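Local atomic coordinates of okadaic acid binding protein 2-alpha (Halichondria okadai, PDB entry 4WRI), a protein that binds the polyether toxin okadaic acid in an internal pocket, probably serving toxin accumulation in the sponge. Residues H12-W24 against L84-I97. Residues are numbered along the deposited sequence; the frame is centred on the assembly and turned at random.
Sequences HWCRKMRTVFRPW and LTESQYVQNAWLLI
Phe21 and Tyr89 both carry CG anti to the backbone N (chi1 -172° and 171°), which turns each ring toward the opposing segment, the two planes near-parallel but so displaced that the rings hardly overlap. Phe21 CD1 comes within 3.4 Å of Tyr89 CB, while one face of the Phe21 ring takes a CH-pi contact from Glu86 CA, 3.7 Å from the ring centroid. The Tyr89 ring receives the edge of Trp24 on one face in a T-shaped pair, Trp24 CZ3 lying 3.8 Å from Tyr89 CE1, and its hydroxyl is hydrogen-bonded to His71 of helix 61-72. The case illustrates knobs-into-holes packing between helices whose directions differ by 120°: Tyr89 lodges among Met17, Val20, Phe21 and Trp24, and Val90 among Trp13, Cys14, Met17 and Arg18. Trp24 also touches okadaic acid, so the aromatic cluster reaches the toxin pocket through this residue. At the other end, the edge of Trp94 meets the face of Trp13, six-membered-ring centroids 5.1 Å apart, and Met17 CG lies over the opposite face. A salt bridge flanks Phe21: Arg22 NH2 donates to Glu86 OE2 at 2.9 Å, from above the carboxylate plane, and a water accepting from Arg22 NE donates to the same oxygen.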
loop_
_atom_site.group_PDB
_atom_site.type_symbol
_atom_site.label_atom_id
_atom_site.label_comp_id
_atom_site.label_asym_id
_atom_site.label_seq_id
_atom_site.Cartn_x
_atom_site.Cartn_y
_atom_site.Cartn_z
ATOM N N HIS A 12 -11.477 -13.082 1.481
ATOM C CA HIS A 12 -10.959 -12.050 2.362
ATOM C C HIS A 12 -9.753 -11.368 1.734
ATOM O O HIS A 12 -9.634 -10.143 1.795
ATOM C CB HIS A 12 -10.566 -12.642 3.712
ATOM C CG HIS A 12 -9.971 -11.631 4.639
ATOM N ND1 HIS A 12 -10.695 -10.575 5.141
ATOM C CD2 HIS A 12 -8.715 -11.505 5.127
ATOM C CE1 HIS A 12 -9.909 -9.842 5.909
ATOM N NE2 HIS A 12 -8.710 -10.390 5.926
ATOM N N TRP A 13 -8.854 -12.137 1.148
ATOM C CA TRP A 13 -7.704 -11.534 0.488
ATOM C C TRP A 13 -8.154 -10.651 -0.663
ATOM O O TRP A 13 -7.613 -9.548 -0.863
ATOM C CB TRP A 13 -6.713 -12.590 0.047
ATOM C CG TRP A 13 -5.485 -12.046 -0.606
ATOM C CD1 TRP A 13 -4.302 -11.730 0.006
ATOM C CD2 TRP A 13 -5.298 -11.778 -2.001
ATOM N NE1 TRP A 13 -3.398 -11.257 -0.915
ATOM C CE2 TRP A 13 -3.990 -11.274 -2.155
ATOM C CE3 TRP A 13 -6.122 -11.864 -3.124
ATOM C CZ2 TRP A 13 -3.473 -10.907 -3.399
ATOM C CZ3 TRP A 13 -5.610 -11.489 -4.343
ATOM C CH2 TRP A 13 -4.310 -11.019 -4.477
ATOM N N CYS A 14 -9.145 -11.080 -1.433
ATOM C CA CYS A 14 -9.610 -10.214 -2.511
ATOM C C CYS A 14 -10.170 -8.902 -2.007
ATOM O O CYS A 14 -9.994 -7.858 -2.648
ATOM C CB CYS A 14 -10.642 -10.925 -3.379
ATOM S SG CYS A 14 -9.937 -12.333 -4.287
ATOM N N ARG A 15 -10.850 -8.942 -0.866
ATOM C CA ARG A 15 -11.349 -7.748 -0.229
ATOM C C ARG A 15 -10.200 -6.840 0.173
ATOM O O ARG A 15 -10.290 -5.623 0.012
ATOM C CB ARG A 15 -12.150 -8.122 1.015
ATOM C CG ARG A 15 -12.860 -6.954 1.658
ATOM C CD ARG A 15 -13.655 -7.415 2.866
ATOM N NE ARG A 15 -14.315 -6.300 3.514
ATOM C CZ ARG A 15 -14.768 -6.327 4.765
ATOM N NH1 ARG A 15 -14.636 -7.428 5.487
ATOM N NH2 ARG A 15 -15.343 -5.258 5.292
ATOM N N LYS A 16 -9.136 -7.419 0.711
ATOM C CA LYS A 16 -7.966 -6.604 1.016
ATOM C C LYS A 16 -7.418 -5.944 -0.270
ATOM O O LYS A 16 -7.057 -4.744 -0.246
ATOM C CB LYS A 16 -6.889 -7.424 1.731
ATOM C CG LYS A 16 -7.247 -7.804 3.163
ATOM C CD LYS A 16 -6.085 -8.489 3.880
ATOM C CE LYS A 16 -5.690 -9.835 3.266
ATOM N NZ LYS A 16 -4.539 -10.449 4.014
ATOM N N MET A 17 -7.367 -6.668 -1.386
ATOM C CA MET A 17 -6.831 -6.068 -2.606
ATOM C C MET A 17 -7.757 -4.999 -3.176
ATOM O O MET A 17 -7.283 -3.991 -3.720
ATOM C CB MET A 17 -6.468 -7.123 -3.646
ATOM C CG MET A 17 -5.349 -8.026 -3.198
ATOM S SD MET A 17 -3.797 -7.195 -2.717
ATOM C CE MET A 17 -3.880 -7.180 -0.918
ATOM N N ARG A 18 -9.068 -5.171 -3.044
ATOM C CA ARG A 18 -9.994 -4.101 -3.408
ATOM C C ARG A 18 -9.736 -2.876 -2.539
ATOM O O ARG A 18 -9.929 -1.738 -2.977
ATOM C CB ARG A 18 -11.454 -4.546 -3.270
ATOM C CG ARG A 18 -11.855 -5.618 -4.283
ATOM C CD ARG A 18 -13.380 -5.779 -4.309
ATOM N NE ARG A 18 -13.913 -6.403 -3.098
ATOM C CZ ARG A 18 -13.920 -7.719 -2.854
ATOM N NH1 ARG A 18 -13.389 -8.585 -3.713
ATOM N NH2 ARG A 18 -14.463 -8.149 -1.718
ATOM N N THR A 19 -9.293 -3.097 -1.304
ATOM C CA THR A 19 -9.006 -1.987 -0.390
ATOM C C THR A 19 -7.755 -1.221 -0.853
ATOM O O THR A 19 -7.670 -0.016 -0.699
ATOM C CB THR A 19 -8.865 -2.513 1.053
ATOM O OG1 THR A 19 -10.109 -3.138 1.437
ATOM C CG2 THR A 19 -8.538 -1.400 2.043
ATOM N N VAL A 20 -6.792 -1.929 -1.425
ATOM C CA VAL A 20 -5.642 -1.278 -2.043
ATOM C C VAL A 20 -6.065 -0.443 -3.247
ATOM O O VAL A 20 -5.608 0.684 -3.425
ATOM C CB VAL A 20 -4.631 -2.325 -2.522
ATOM C CG1 VAL A 20 -3.479 -1.662 -3.274
ATOM C CG2 VAL A 20 -4.098 -3.150 -1.347
ATOM N N PHE A 21 -6.923 -0.999 -4.097
ATOM C CA PHE A 21 -7.254 -0.389 -5.383
ATOM C C PHE A 21 -8.189 0.809 -5.228
ATOM O O PHE A 21 -8.102 1.781 -6.010
ATOM C CB PHE A 21 -7.893 -1.446 -6.291
ATOM C CG PHE A 21 -8.105 -0.997 -7.715
ATOM C CD1 PHE A 21 -7.099 -1.134 -8.666
ATOM C CD2 PHE A 21 -9.315 -0.443 -8.107
ATOM C CE1 PHE A 21 -7.308 -0.762 -10.003
ATOM C CE2 PHE A 21 -9.527 -0.058 -9.457
ATOM C CZ PHE A 21 -8.526 -0.215 -10.390
ATOM N N ARG A 22 -9.095 0.741 -4.248
ATOM C CA ARG A 22 -10.158 1.747 -4.139
ATOM C C ARG A 22 -9.684 3.212 -4.142
ATOM O O ARG A 22 -10.232 4.002 -4.908
ATOM C CB ARG A 22 -11.106 1.444 -2.953
ATOM C CG ARG A 22 -12.293 2.435 -2.820
ATOM C CD ARG A 22 -13.279 2.345 -3.984
ATOM N NE ARG A 22 -13.524 0.966 -4.427
ATOM C CZ ARG A 22 -14.339 0.092 -3.837
ATOM N NH1 ARG A 22 -15.033 0.438 -2.755
ATOM N NH2 ARG A 22 -14.460 -1.143 -4.327
ATOM N N PRO A 23 -8.667 3.557 -3.336
ATOM C CA PRO A 23 -8.251 4.970 -3.353
ATOM C C PRO A 23 -7.720 5.402 -4.727
ATOM O O PRO A 23 -7.913 6.568 -5.119
ATOM C CB PRO A 23 -7.156 5.034 -2.286
ATOM C CG PRO A 23 -7.409 3.846 -1.394
ATOM C CD PRO A 23 -7.972 2.775 -2.295
ATOM N N TRP A 24 -7.078 4.490 -5.460
ATOM C CA TRP A 24 -6.605 4.812 -6.799
ATOM C C TRP A 24 -7.784 5.020 -7.733
ATOM O O TRP A 24 -7.796 5.938 -8.541
ATOM C CB TRP A 24 -5.725 3.700 -7.347
ATOM C CG TRP A 24 -4.545 3.341 -6.486
ATOM C CD1 TRP A 24 -3.896 4.136 -5.569
ATOM C CD2 TRP A 24 -3.852 2.094 -6.498
ATOM N NE1 TRP A 24 -2.846 3.441 -5.014
ATOM C CE2 TRP A 24 -2.814 2.177 -5.546
ATOM C CE3 TRP A 24 -4.034 0.894 -7.195
ATOM C CZ2 TRP A 24 -1.937 1.116 -5.294
ATOM C CZ3 TRP A 24 -3.147 -0.156 -6.942
ATOM C CH2 TRP A 24 -2.135 -0.045 -5.996
ATOM N N LEU A 84 -6.835 -0.449 -16.473
ATOM C CA LEU A 84 -6.765 -1.591 -15.565
ATOM C C LEU A 84 -7.956 -1.559 -14.619
ATOM O O LEU A 84 -8.133 -0.612 -13.855
ATOM C CB LEU A 84 -5.461 -1.546 -14.771
ATOM C CG LEU A 84 -5.272 -2.657 -13.745
ATOM C CD1 LEU A 84 -5.049 -4.008 -14.433
ATOM C CD2 LEU A 84 -4.086 -2.291 -12.859
ATOM N N THR A 85 -8.792 -2.594 -14.671
ATOM C CA THR A 85 -9.988 -2.614 -13.836
ATOM C C THR A 85 -9.716 -3.122 -12.424
ATOM O O THR A 85 -8.715 -3.786 -12.190
ATOM C CB THR A 85 -11.101 -3.496 -14.442
ATOM O OG1 THR A 85 -10.678 -4.872 -14.468
ATOM C CG2 THR A 85 -11.457 -3.034 -15.852
ATOM N N GLU A 86 -10.647 -2.861 -11.512
ATOM C CA GLU A 86 -10.501 -3.335 -10.138
ATOM C C GLU A 86 -10.299 -4.850 -10.055
ATOM O O GLU A 86 -9.375 -5.320 -9.399
ATOM C CB GLU A 86 -11.724 -2.944 -9.316
ATOM C CG GLU A 86 -11.694 -3.416 -7.873
ATOM C CD GLU A 86 -13.036 -3.210 -7.221
ATOM O OE1 GLU A 86 -13.783 -4.191 -7.048
ATOM O OE2 GLU A 86 -13.372 -2.051 -6.891
ATOM N N SER A 87 -11.135 -5.618 -10.749
ATOM C CA SER A 87 -11.032 -7.071 -10.611
ATOM C C SER A 87 -9.744 -7.577 -11.221
ATOM O O SER A 87 -9.144 -8.557 -10.751
ATOM C CB SER A 87 -12.241 -7.746 -11.244
ATOM O OG SER A 87 -12.252 -7.560 -12.644
ATOM N N GLN A 88 -9.278 -6.886 -12.253
ATOM C CA GLN A 88 -8.023 -7.270 -12.874
ATOM C C GLN A 88 -6.843 -6.991 -11.943
ATOM O O GLN A 88 -5.908 -7.796 -11.864
ATOM C CB GLN A 88 -7.821 -6.560 -14.207
ATOM C CG GLN A 88 -6.679 -7.143 -15.012
ATOM C CD GLN A 88 -6.895 -8.588 -15.324
ATOM O OE1 GLN A 88 -7.913 -8.952 -15.920
ATOM N NE2 GLN A 88 -5.944 -9.429 -14.945
ATOM N N TYR A 89 -6.868 -5.854 -11.246
ATOM C CA TYR A 89 -5.803 -5.596 -10.308
ATOM C C TYR A 89 -5.742 -6.711 -9.278
ATOM O O TYR A 89 -4.655 -7.164 -8.920
ATOM C CB TYR A 89 -5.989 -4.250 -9.597
ATOM C CG TYR A 89 -4.976 -4.117 -8.475
ATOM C CD1 TYR A 89 -3.623 -3.884 -8.746
ATOM C CD2 TYR A 89 -5.354 -4.305 -7.141
ATOM C CE1 TYR A 89 -2.678 -3.832 -7.712
ATOM C CE2 TYR A 89 -4.422 -4.245 -6.106
ATOM C CZ TYR A 89 -3.089 -4.015 -6.406
ATOM O OH TYR A 89 -2.164 -3.977 -5.397
ATOM N N VAL A 90 -6.904 -7.156 -8.801
ATOM C CA VAL A 90 -6.931 -8.214 -7.791
ATOM C C VAL A 90 -6.225 -9.487 -8.310
ATOM O O VAL A 90 -5.402 -10.069 -7.617
ATOM C CB VAL A 90 -8.362 -8.507 -7.305
ATOM C CG1 VAL A 90 -8.405 -9.730 -6.389
ATOM C CG2 VAL A 90 -8.947 -7.275 -6.605
ATOM N N GLN A 91 -6.523 -9.889 -9.541
ATOM C CA GLN A 91 -5.883 -11.081 -10.080
ATOM C C GLN A 91 -4.422 -10.840 -10.407
ATOM O O GLN A 91 -3.615 -11.760 -10.291
ATOM C CB GLN A 91 -6.602 -11.583 -11.329
ATOM C CG GLN A 91 -8.046 -12.000 -11.093
ATOM C CD GLN A 91 -8.190 -13.141 -10.099
ATOM O OE1 GLN A 91 -9.060 -13.120 -9.226
ATOM N NE2 GLN A 91 -7.329 -14.122 -10.214
ATOM N N ASN A 92 -4.055 -9.628 -10.813
ATOM C CA ASN A 92 -2.640 -9.342 -11.060
ATOM C C ASN A 92 -1.851 -9.373 -9.753
ATOM O O ASN A 92 -0.711 -9.865 -9.712
ATOM C CB ASN A 92 -2.452 -7.973 -11.725
ATOM C CG ASN A 92 -2.923 -7.955 -13.165
ATOM O OD1 ASN A 92 -3.372 -8.978 -13.684
ATOM N ND2 ASN A 92 -2.822 -6.824 -13.822
ATOM N N ALA A 93 -2.452 -8.852 -8.686
ATOM C CA ALA A 93 -1.812 -8.883 -7.369
ATOM C C ALA A 93 -1.640 -10.319 -6.903
ATOM O O ALA A 93 -0.673 -10.647 -6.223
ATOM C CB ALA A 93 -2.631 -8.092 -6.369
ATOM N N TRP A 94 -2.573 -11.185 -7.282
ATOM C CA TRP A 94 -2.450 -12.595 -6.912
ATOM C C TRP A 94 -1.190 -13.207 -7.525
ATOM O O TRP A 94 -0.439 -13.914 -6.844
ATOM C CB TRP A 94 -3.711 -13.345 -7.323
ATOM C CG TRP A 94 -3.753 -14.801 -6.939
ATOM C CD1 TRP A 94 -3.879 -15.860 -7.790
ATOM C CD2 TRP A 94 -3.669 -15.356 -5.616
ATOM N NE1 TRP A 94 -3.895 -17.032 -7.077
ATOM C CE2 TRP A 94 -3.764 -16.758 -5.744
ATOM C CE3 TRP A 94 -3.533 -14.805 -4.337
ATOM C CZ2 TRP A 94 -3.727 -17.624 -4.640
ATOM C CZ3 TRP A 94 -3.486 -15.673 -3.229
ATOM C CH2 TRP A 94 -3.592 -17.063 -3.396
ATOM N N LEU A 95 -0.951 -12.933 -8.806
ATOM C CA LEU A 95 0.277 -13.392 -9.441
ATOM C C LEU A 95 1.491 -12.722 -8.807
ATOM O O LEU A 95 2.513 -13.367 -8.564
ATOM C CB LEU A 95 0.255 -13.121 -10.949
ATOM C CG LEU A 95 -0.328 -14.244 -11.823
ATOM C CD1 LEU A 95 -1.742 -14.615 -11.414
ATOM C CD2 LEU A 95 -0.271 -13.866 -13.304
ATOM N N LEU A 96 1.368 -11.431 -8.501
ATOM C CA LEU A 96 2.503 -10.658 -8.004
ATOM C C LEU A 96 3.029 -11.186 -6.665
ATOM O O LEU A 96 4.250 -11.259 -6.455
ATOM C CB LEU A 96 2.120 -9.186 -7.862
ATOM C CG LEU A 96 3.209 -8.210 -7.427
ATOM C CD1 LEU A 96 4.262 -8.073 -8.507
ATOM C CD2 LEU A 96 2.586 -6.862 -7.100
ATOM N N ILE A 97 2.129 -11.567 -5.765
ATOM C CA ILE A 97 2.576 -11.957 -4.431
ATOM C C ILE A 97 3.213 -13.345 -4.464
ATOM O O ILE A 97 3.794 -13.776 -3.463
ATOM C CB ILE A 97 1.448 -11.904 -3.362
ATOM C CG1 ILE A 97 0.387 -12.972 -3.615
ATOM C CG2 ILE A 97 0.839 -10.495 -3.266
ATOM C CD1 ILE A 97 -0.598 -13.098 -2.495
HETATM O O HOH W 1 -12.254 0.388 -6.822
#